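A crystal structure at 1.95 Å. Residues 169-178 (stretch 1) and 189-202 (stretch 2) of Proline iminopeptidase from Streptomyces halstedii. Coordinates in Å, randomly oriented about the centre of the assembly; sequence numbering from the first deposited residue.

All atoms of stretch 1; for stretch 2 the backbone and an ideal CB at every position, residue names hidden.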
ATOM      1  N   LEU A 169      24.347  -0.099   1.329  1.00 32.01           N
ATOM      2  CA  LEU A 169      24.616   0.263  -0.064  1.00 32.01           C
ATOM      3  C   LEU A 169      26.096   0.569  -0.246  1.00 32.11           C
ATOM      4  O   LEU A 169      26.788   0.824   0.743  1.00 31.89           O
ATOM      5  CB  LEU A 169      23.792   1.486  -0.461  1.00 30.72           C
ATOM      6  CG  LEU A 169      22.280   1.272  -0.495  1.00 30.51           C
ATOM      7  CD1 LEU A 169      21.593   2.595  -0.744  1.00 30.45           C
ATOM      8  CD2 LEU A 169      21.886   0.267  -1.574  1.00 30.94           C
ATOM      9  N   PRO A 170      26.583   0.569  -1.503  1.00 32.06           N
ATOM     10  CA  PRO A 170      27.970   0.983  -1.754  1.00 33.69           C
ATOM     11  C   PRO A 170      28.255   2.405  -1.237  1.00 34.01           C
ATOM     12  O   PRO A 170      27.363   3.263  -1.269  1.00 33.27           O
ATOM     13  CB  PRO A 170      28.093   0.929  -3.282  1.00 33.51           C
ATOM     14  CG  PRO A 170      27.029  -0.011  -3.718  1.00 33.59           C
ATOM     15  CD  PRO A 170      25.899   0.162  -2.743  1.00 32.55           C
ATOM     16  N   PRO A 171      29.477   2.647  -0.736  1.00 34.97           N
ATOM     17  CA  PRO A 171      29.784   3.970  -0.184  1.00 34.86           C
ATOM     18  C   PRO A 171      29.460   5.134  -1.132  1.00 34.59           C
ATOM     19  O   PRO A 171      28.867   6.117  -0.699  1.00 32.33           O
ATOM     20  CB  PRO A 171      31.287   3.880   0.100  1.00 36.10           C
ATOM     21  CG  PRO A 171      31.499   2.436   0.414  1.00 36.79           C
ATOM     22  CD  PRO A 171      30.593   1.698  -0.532  1.00 36.31           C
ATOM     23  N   ASP A 172      29.799   5.011  -2.412  1.00 34.81           N
ATOM     24  CA  ASP A 172      29.527   6.084  -3.378  1.00 36.63           C
ATOM     25  C   ASP A 172      28.034   6.372  -3.548  1.00 33.90           C
ATOM     26  O   ASP A 172      27.640   7.524  -3.736  1.00 32.54           O
ATOM     27  CB  ASP A 172      30.187   5.809  -4.755  1.00 41.43           C
ATOM     28  CG  ASP A 172      29.546   4.653  -5.511  1.00 45.46           C
ATOM     29  OD1 ASP A 172      29.331   3.578  -4.909  1.00 49.89           O
ATOM     30  OD2 ASP A 172      29.288   4.799  -6.731  1.00 52.03           O
ATOM     31  N   VAL A 173      27.217   5.322  -3.478  1.00 31.76           N
ATOM     32  CA  VAL A 173      25.775   5.457  -3.582  1.00 31.07           C
ATOM     33  C   VAL A 173      25.257   6.231  -2.375  1.00 29.97           C
ATOM     34  O   VAL A 173      24.458   7.148  -2.533  1.00 29.57           O
ATOM     35  CB  VAL A 173      25.071   4.080  -3.654  1.00 31.64           C
ATOM     36  CG1 VAL A 173      23.573   4.216  -3.483  1.00 30.09           C
ATOM     37  CG2 VAL A 173      25.382   3.398  -4.985  1.00 31.76           C
ATOM     38  N   GLN A 174      25.729   5.854  -1.188  1.00 29.20           N
ATOM     39  CA  GLN A 174      25.365   6.532   0.054  1.00 29.29           C
ATOM     40  C   GLN A 174      25.663   8.028  -0.029  1.00 29.22           C
ATOM     41  O   GLN A 174      24.812   8.840   0.316  1.00 27.61           O
ATOM     42  CB  GLN A 174      26.115   5.931   1.245  1.00 29.44           C
ATOM     43  CG  GLN A 174      25.710   4.506   1.579  1.00 30.49           C
ATOM     44  CD  GLN A 174      26.289   4.035   2.897  1.00 31.27           C
ATOM     45  OE1 GLN A 174      26.214   4.734   3.910  1.00 31.15           O
ATOM     46  NE2 GLN A 174      26.864   2.841   2.893  1.00 32.34           N
ATOM     47  N   GLU A 175      26.861   8.387  -0.506  1.00 29.91           N
ATOM     48  CA  GLU A 175      27.240   9.797  -0.635  1.00 31.18           C
ATOM     49  C   GLU A 175      26.399  10.543  -1.654  1.00 30.68           C
ATOM     50  O   GLU A 175      26.010  11.689  -1.419  1.00 30.80           O
ATOM     51  CB  GLU A 175      28.730   9.964  -0.970  1.00 33.17           C
ATOM     52  CG  GLU A 175      29.648   9.460   0.128  1.00 34.56           C
ATOM     53  CD  GLU A 175      31.079   9.954   0.010  1.00 36.65           C
ATOM     54  OE1 GLU A 175      31.371  10.846  -0.839  1.00 37.06           O
ATOM     55  OE2 GLU A 175      31.905   9.434   0.794  1.00 38.16           O
ATOM     56  N   THR A 176      26.113   9.890  -2.770  1.00 30.71           N
ATOM     57  CA  THR A 176      25.263  10.461  -3.798  1.00 30.30           C
ATOM     58  C   THR A 176      23.852  10.738  -3.271  1.00 29.04           C
ATOM     59  O   THR A 176      23.292  11.798  -3.555  1.00 28.75           O
ATOM     60  CB  THR A 176      25.174   9.529  -5.016  1.00 30.69           C
ATOM     61  OG1 THR A 176      26.489   9.299  -5.528  1.00 31.91           O
ATOM     62  CG2 THR A 176      24.314  10.139  -6.111  1.00 30.88           C
ATOM     63  N   LEU A 177      23.280   9.796  -2.518  1.00 27.62           N
ATOM     64  CA  LEU A 177      21.952  10.021  -1.905  1.00 26.91           C
ATOM     65  C   LEU A 177      21.972  11.229  -0.966  1.00 26.99           C
ATOM     66  O   LEU A 177      21.100  12.090  -1.019  1.00 24.60           O
ATOM     67  CB  LEU A 177      21.480   8.797  -1.113  1.00 26.28           C
ATOM     68  CG  LEU A 177      21.221   7.490  -1.860  1.00 26.70           C
ATOM     69  CD1 LEU A 177      20.799   6.403  -0.880  1.00 26.63           C
ATOM     70  CD2 LEU A 177      20.173   7.681  -2.942  1.00 26.71           C
ATOM     71  N   LEU A 178      22.983  11.273  -0.108  1.00 28.90           N
ATOM     72  CA  LEU A 178      23.104  12.313   0.916  1.00 29.81           C
ATOM     73  C   LEU A 178      23.230  13.717   0.309  1.00 30.77           C
ATOM     74  O   LEU A 178      22.551  14.650   0.746  1.00 30.00           O
ATOM     75  CB  LEU A 178      24.309  12.019   1.836  1.00 30.98           C
ATOM     76  CG  LEU A 178      24.658  13.050   2.933  1.00 33.18           C
ATOM     77  CD1 LEU A 178      23.471  13.361   3.827  1.00 33.38           C
ATOM     78  CD2 LEU A 178      25.833  12.582   3.785  1.00 34.60           C
ATOM     79  N   UNK A 189      19.180  13.223 -12.371  1.00 46.05           N
ATOM     80  CA  UNK A 189      19.462  11.904 -12.942  1.00 46.85           C
ATOM     81  C   UNK A 189      20.324  11.063 -12.013  1.00 43.98           C
ATOM     82  O   UNK A 189      20.083   9.868 -11.808  1.00 43.10           O
ATOM     83  CB  UNK A 189      20.153  12.050 -14.299  1.00 46.85           C
ATOM     84  N   UNK A 190      21.347  11.706 -11.477  1.00 42.26           N
ATOM     85  CA  UNK A 190      22.317  11.055 -10.618  1.00 41.52           C
ATOM     86  C   UNK A 190      21.711  10.559  -9.287  1.00 38.84           C
ATOM     87  O   UNK A 190      22.071   9.493  -8.795  1.00 37.04           O
ATOM     88  CB  UNK A 190      23.468  12.022 -10.336  1.00 41.52           C
ATOM     89  N   UNK A 191      20.806  11.329  -8.693  1.00 37.12           N
ATOM     90  CA  UNK A 191      20.108  10.835  -7.500  1.00 34.53           C
ATOM     91  C   UNK A 191      19.262   9.610  -7.852  1.00 34.49           C
ATOM     92  O   UNK A 191      19.231   8.621  -7.110  1.00 32.70           O
ATOM     93  CB  UNK A 191      19.229  11.932  -6.896  1.00 34.53           C
ATOM     94  N   UNK A 192      18.590   9.691  -8.998  1.00 34.80           N
ATOM     95  CA  UNK A 192      17.690   8.639  -9.449  1.00 35.66           C
ATOM     96  C   UNK A 192      18.380   7.290  -9.592  1.00 36.68           C
ATOM     97  O   UNK A 192      17.818   6.270  -9.231  1.00 37.07           O
ATOM     98  CB  UNK A 192      17.060   9.035 -10.786  1.00 35.66           C
ATOM     99  N   UNK A 193      19.594   7.271 -10.127  1.00 38.02           N
ATOM    100  CA  UNK A 193      20.310   6.008 -10.265  1.00 39.38           C
ATOM    101  C   UNK A 193      20.879   5.480  -8.936  1.00 36.24           C
ATOM    102  O   UNK A 193      20.986   4.268  -8.754  1.00 35.04           O
ATOM    103  CB  UNK A 193      21.446   6.179 -11.275  1.00 39.38           C
ATOM    104  N   UNK A 194      21.197   6.376  -8.000  1.00 32.56           N
ATOM    105  CA  UNK A 194      21.521   5.965  -6.630  1.00 32.10           C
ATOM    106  C   UNK A 194      20.273   5.388  -5.920  1.00 30.53           C
ATOM    107  O   UNK A 194      20.346   4.344  -5.283  1.00 29.86           O
ATOM    108  CB  UNK A 194      22.079   7.152  -5.842  1.00 32.10           C
ATOM    109  N   UNK A 195      19.135   6.060  -6.077  1.00 29.82           N
ATOM    110  CA  UNK A 195      17.838   5.572  -5.578  1.00 29.75           C
ATOM    111  C   UNK A 195      17.520   4.182  -6.130  1.00 30.25           C
ATOM    112  O   UNK A 195      16.935   3.355  -5.432  1.00 27.89           O
ATOM    113  CB  UNK A 195      16.721   6.548  -5.953  1.00 29.75           C
ATOM    114  N   UNK A 196      17.939   3.930  -7.375  1.00 31.20           N
ATOM    115  CA  UNK A 196      17.714   2.639  -8.040  1.00 33.16           C
ATOM    116  C   UNK A 196      18.522   1.502  -7.447  1.00 31.42           C
ATOM    117  O   UNK A 196      18.055   0.372  -7.394  1.00 32.17           O
ATOM    118  CB  UNK A 196      18.044   2.759  -9.529  1.00 33.16           C
ATOM    119  N   UNK A 197      19.733   1.789  -6.998  1.00 29.83           N
ATOM    120  CA  UNK A 197      20.462   0.807  -6.227  1.00 29.70           C
ATOM    121  C   UNK A 197      19.656   0.354  -4.986  1.00 28.18           C
ATOM    122  O   UNK A 197      19.775  -0.793  -4.573  1.00 28.31           O
ATOM    123  CB  UNK A 197      21.816   1.382  -5.807  1.00 29.70           C
ATOM    124  N   UNK A 198      18.837   1.234  -4.397  1.00 26.71           N
ATOM    125  CA  UNK A 198      17.991   0.837  -3.243  1.00 25.14           C
ATOM    126  C   UNK A 198      16.759   0.098  -3.747  1.00 24.72           C
ATOM    127  O   UNK A 198      16.433  -0.966  -3.244  1.00 25.10           O
ATOM    128  CB  UNK A 198      17.574   2.055  -2.417  1.00 25.14           C
ATOM    129  N   UNK A 199      16.088   0.650  -4.755  1.00 24.98           N
ATOM    130  CA  UNK A 199      14.832   0.072  -5.235  1.00 24.93           C
ATOM    131  C   UNK A 199      15.073  -1.340  -5.764  1.00 26.06           C
ATOM    132  O   UNK A 199      14.300  -2.253  -5.472  1.00 25.21           O
ATOM    133  CB  UNK A 199      14.212   0.951  -6.323  1.00 24.93           C
ATOM    134  N   UNK A 200      16.159  -1.517  -6.516  1.00 26.80           N
ATOM    135  CA  UNK A 200      16.493  -2.822  -7.087  1.00 28.56           C
ATOM    136  C   UNK A 200      16.690  -3.886  -6.011  1.00 28.46           C
ATOM    137  O   UNK A 200      16.562  -5.061  -6.304  1.00 28.52           O
ATOM    138  CB  UNK A 200      17.757  -2.712  -7.942  1.00 28.56           C
ATOM    139  N   UNK A 201      16.988  -3.500  -4.764  1.00 27.55           N
ATOM    140  CA  UNK A 201      17.140  -4.504  -3.707  1.00 27.18           C
ATOM    141  C   UNK A 201      15.866  -4.722  -2.913  1.00 26.23           C
ATOM    142  O   UNK A 201      15.523  -5.870  -2.564  1.00 24.74           O
ATOM    143  CB  UNK A 201      18.265  -4.094  -2.755  1.00 27.18           C
ATOM    144  N   UNK A 202      15.199  -3.611  -2.584  1.00 24.98           N
ATOM    145  CA  UNK A 202      14.157  -3.604  -1.559  1.00 23.97           C
ATOM    146  C   UNK A 202      12.764  -3.151  -2.014  1.00 23.74           C
ATOM    147  O   UNK A 202      11.814  -3.275  -1.236  1.00 22.68           O
ATOM    148  CB  UNK A 202      14.610  -2.698  -0.412  1.00 23.97           C
TER

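Stretch 2 is helical from 189 to 202. It crosses the helix 171-178 at 129° between N-to-C directions, with axes 8.9 Å apart at closest approach. Stretch 1 offers it mostly methyl groups, and no hydrogen bond links the two.

Position 189 has nothing of stretch 1 near its CB. Stretch 1 does not restrict the choice. It is Glu189.

At position 190 the CB points sideways, and the ideal CB is 4.7 Å from Thr176 CG2. A long side chain could pass this methyl, whether polar or aliphatic. The residue is Glu190. Its backbone O lies 3.6 Å from Thr176 CG2, and its CG 3.8 Å from the same methyl.

Position 191 also points sideways. Its ideal CB is 5.3 Å from Thr176 O, with Leu177 beyond. A small residue would leave the space toward Leu177 unfilled; a leucine, methionine or aromatic ring could reach. It is Tyr191, chi1 t. Its CE1 is 3.6 Å from Leu177 CD2 and 3.5 Å from Leu177 O, and the carbonyl oxygens of Thr176 and Leu177 lie at the ring edge. The hydroxyl is hydrogen-bonded elsewhere in the structure.

Positions 192 and 193 have no part of stretch 1 near their CBs, so this contact hardly restricts them. They are Phe192, which points away, and His193, whose ring leads away.

Position 194 is the tightest. Its CB points toward stretch 1, and the ideal CB is 3.5 Å from Leu177 CD2, 3.7 Å from Thr176 CG2 and 4.1 Å from Val173 CG1. Three side chains crowd this one carbon, so glycine, alanine or perhaps serine would suit. Ala194 is found. Val173 CG1 also packs 3.7 Å from Ala194 O.

Position 195 points away, with its ideal CB 4.7 Å from Leu177 CD2. Stretch 1 sets little limit on its size. It is Met195.

Position 196 is out of reach, and many residues would do. It is Arg196, whose NH1 forms a salt bridge with OD1 of the residue at 200, at 2.5 Å.

Position 197 points toward stretch 1. Its ideal CB is 4.1 Å from Val173 CG1 and 4.4 Å from Leu169 CD2. A small apolar residue fits well. Ala197 keeps both contacts, and Leu169 CD2 lies 3.8 Å from Ala197 O.

Position 198 points sideways, its ideal CB 4.4 Å from Leu169 CD1. Apolar residues of several sizes are plausible. It is Phe198, with Leu169 CD1 at its ring edge.

Positions 199 and 200 are out of reach and open in choice. They are Tyr199 and Asp200.

Position 201 points toward stretch 1, but across a gap. A chain of moderate length could meet Leu169; reaching Pro170 takes a long one, such as lysine or arginine. It is Arg201. Leu169 CD2 lies over one guanidinium face, 3.9 Å from Arg201 NH1, and Pro170 CD is 3.9 Å from Arg201 NH2.

Position 202 points toward stretch 1 from a distance, leaving room for many residues. It is His202.

Stretch 2 (189-202) EEYFHAMRAFYDRH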
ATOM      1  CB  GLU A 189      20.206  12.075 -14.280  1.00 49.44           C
ATOM      2  CG  GLU A 189      20.419  10.785 -15.054  1.00 52.26           C
ATOM      3  CD  GLU A 189      19.184  10.358 -15.820  1.00 55.77           C
ATOM      4  OE1 GLU A 189      18.070  10.772 -15.425  1.00 59.04           O
ATOM      5  OE2 GLU A 189      19.328   9.622 -16.825  1.00 57.58           O
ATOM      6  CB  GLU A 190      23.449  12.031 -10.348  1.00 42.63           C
ATOM      7  CG  GLU A 190      24.643  11.409  -9.678  1.00 44.25           C
ATOM      8  CD  GLU A 190      25.742  12.415  -9.481  1.00 46.68           C
ATOM      9  OE1 GLU A 190      25.637  13.264  -8.557  1.00 46.14           O
ATOM     10  OE2 GLU A 190      26.706  12.352 -10.269  1.00 48.05           O
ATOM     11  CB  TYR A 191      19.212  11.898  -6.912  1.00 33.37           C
ATOM     12  CG  TYR A 191      18.551  11.455  -5.634  1.00 31.51           C
ATOM     13  CD1 TYR A 191      19.279  11.343  -4.463  1.00 30.94           C
ATOM     14  CD2 TYR A 191      17.204  11.124  -5.606  1.00 31.66           C
ATOM     15  CE1 TYR A 191      18.679  10.932  -3.280  1.00 30.14           C
ATOM     16  CE2 TYR A 191      16.587  10.716  -4.432  1.00 30.96           C
ATOM     17  CZ  TYR A 191      17.332  10.623  -3.265  1.00 29.83           C
ATOM     18  OH  TYR A 191      16.740  10.223  -2.086  1.00 27.26           O
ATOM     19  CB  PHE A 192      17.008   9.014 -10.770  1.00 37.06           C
ATOM     20  CG  PHE A 192      15.863   8.116 -11.118  1.00 37.32           C
ATOM     21  CD1 PHE A 192      16.090   6.873 -11.693  1.00 38.12           C
ATOM     22  CD2 PHE A 192      14.562   8.491 -10.829  1.00 37.49           C
ATOM     23  CE1 PHE A 192      15.041   6.024 -11.982  1.00 38.11           C
ATOM     24  CE2 PHE A 192      13.504   7.645 -11.124  1.00 38.04           C
ATOM     25  CZ  PHE A 192      13.748   6.409 -11.702  1.00 38.22           C
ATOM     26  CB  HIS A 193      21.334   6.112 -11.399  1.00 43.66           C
ATOM     27  CG  HIS A 193      20.676   6.230 -12.742  1.00 48.16           C
ATOM     28  ND1 HIS A 193      19.964   5.193 -13.311  1.00 51.30           N
ATOM     29  CD2 HIS A 193      20.550   7.279 -13.589  1.00 50.23           C
ATOM     30  CE1 HIS A 193      19.456   5.587 -14.465  1.00 52.09           C
ATOM     31  NE2 HIS A 193      19.800   6.849 -14.659  1.00 53.51           N
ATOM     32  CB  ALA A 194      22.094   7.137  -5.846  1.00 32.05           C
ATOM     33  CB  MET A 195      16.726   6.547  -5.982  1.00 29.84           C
ATOM     34  CG  MET A 195      15.351   6.251  -5.402  1.00 29.93           C
ATOM     35  SD  MET A 195      14.018   6.935  -6.410  1.00 32.07           S
ATOM     36  CE  MET A 195      13.984   5.669  -7.684  1.00 31.50           C
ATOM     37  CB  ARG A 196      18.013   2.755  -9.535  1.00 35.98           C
ATOM     38  CG  ARG A 196      16.915   3.484 -10.283  1.00 38.80           C
ATOM     39  CD  ARG A 196      15.873   2.495 -10.743  1.00 40.76           C
ATOM     40  NE  ARG A 196      16.529   1.564 -11.650  1.00 45.71           N
ATOM     41  CZ  ARG A 196      16.183   0.300 -11.837  1.00 46.24           C
ATOM     42  NH1 ARG A 196      15.162  -0.226 -11.189  1.00 46.87           N
ATOM     43  NH2 ARG A 196      16.879  -0.438 -12.683  1.00 48.26           N
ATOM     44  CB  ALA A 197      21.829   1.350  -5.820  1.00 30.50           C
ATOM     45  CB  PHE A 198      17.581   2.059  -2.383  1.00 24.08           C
ATOM     46  CG  PHE A 198      16.735   1.719  -1.170  1.00 23.53           C
ATOM     47  CD1 PHE A 198      15.358   1.518  -1.283  1.00 23.39           C
ATOM     48  CD2 PHE A 198      17.310   1.654   0.097  1.00 23.77           C
ATOM     49  CE1 PHE A 198      14.586   1.232  -0.160  1.00 23.01           C
ATOM     50  CE2 PHE A 198      16.544   1.367   1.217  1.00 23.12           C
ATOM     51  CZ  PHE A 198      15.185   1.171   1.090  1.00 22.76           C
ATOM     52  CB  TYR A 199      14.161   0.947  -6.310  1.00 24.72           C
ATOM     53  CG  TYR A 199      13.262   2.083  -5.785  1.00 23.57           C
ATOM     54  CD1 TYR A 199      13.698   2.948  -4.792  1.00 23.44           C
ATOM     55  CD2 TYR A 199      12.007   2.308  -6.335  1.00 23.12           C
ATOM     56  CE1 TYR A 199      12.874   3.984  -4.318  1.00 22.68           C
ATOM     57  CE2 TYR A 199      11.189   3.348  -5.898  1.00 23.21           C
ATOM     58  CZ  TYR A 199      11.627   4.179  -4.889  1.00 22.61           C
ATOM     59  OH  TYR A 199      10.811   5.197  -4.481  1.00 22.52           O
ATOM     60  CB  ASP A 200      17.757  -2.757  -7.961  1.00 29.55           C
ATOM     61  CG  ASP A 200      17.612  -1.836  -9.164  1.00 30.91           C
ATOM     62  OD1 ASP A 200      16.483  -1.467  -9.539  1.00 31.13           O
ATOM     63  OD2 ASP A 200      18.650  -1.475  -9.761  1.00 33.38           O
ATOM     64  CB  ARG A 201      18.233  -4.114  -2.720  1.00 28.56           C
ATOM     65  CG  ARG A 201      19.630  -4.091  -3.303  1.00 30.73           C
ATOM     66  CD  ARG A 201      20.628  -3.746  -2.213  1.00 31.96           C
ATOM     67  NE  ARG A 201      22.000  -3.625  -2.710  1.00 31.80           N
ATOM     68  CZ  ARG A 201      23.055  -3.428  -1.933  1.00 32.61           C
ATOM     69  NH1 ARG A 201      22.913  -3.321  -0.615  1.00 33.29           N
ATOM     70  NH2 ARG A 201      24.258  -3.315  -2.471  1.00 33.68           N
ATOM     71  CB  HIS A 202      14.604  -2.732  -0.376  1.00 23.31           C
ATOM     72  CG  HIS A 202      15.963  -3.071   0.145  1.00 23.12           C
ATOM     73  ND1 HIS A 202      17.046  -2.231  -0.010  1.00 23.66           N
ATOM     74  CD2 HIS A 202      16.425  -4.154   0.809  1.00 23.58           C
ATOM     75  CE1 HIS A 202      18.116  -2.787   0.526  1.00 23.84           C
ATOM     76  NE2 HIS A 202      17.767  -3.954   1.032  1.00 24.31           N
TER
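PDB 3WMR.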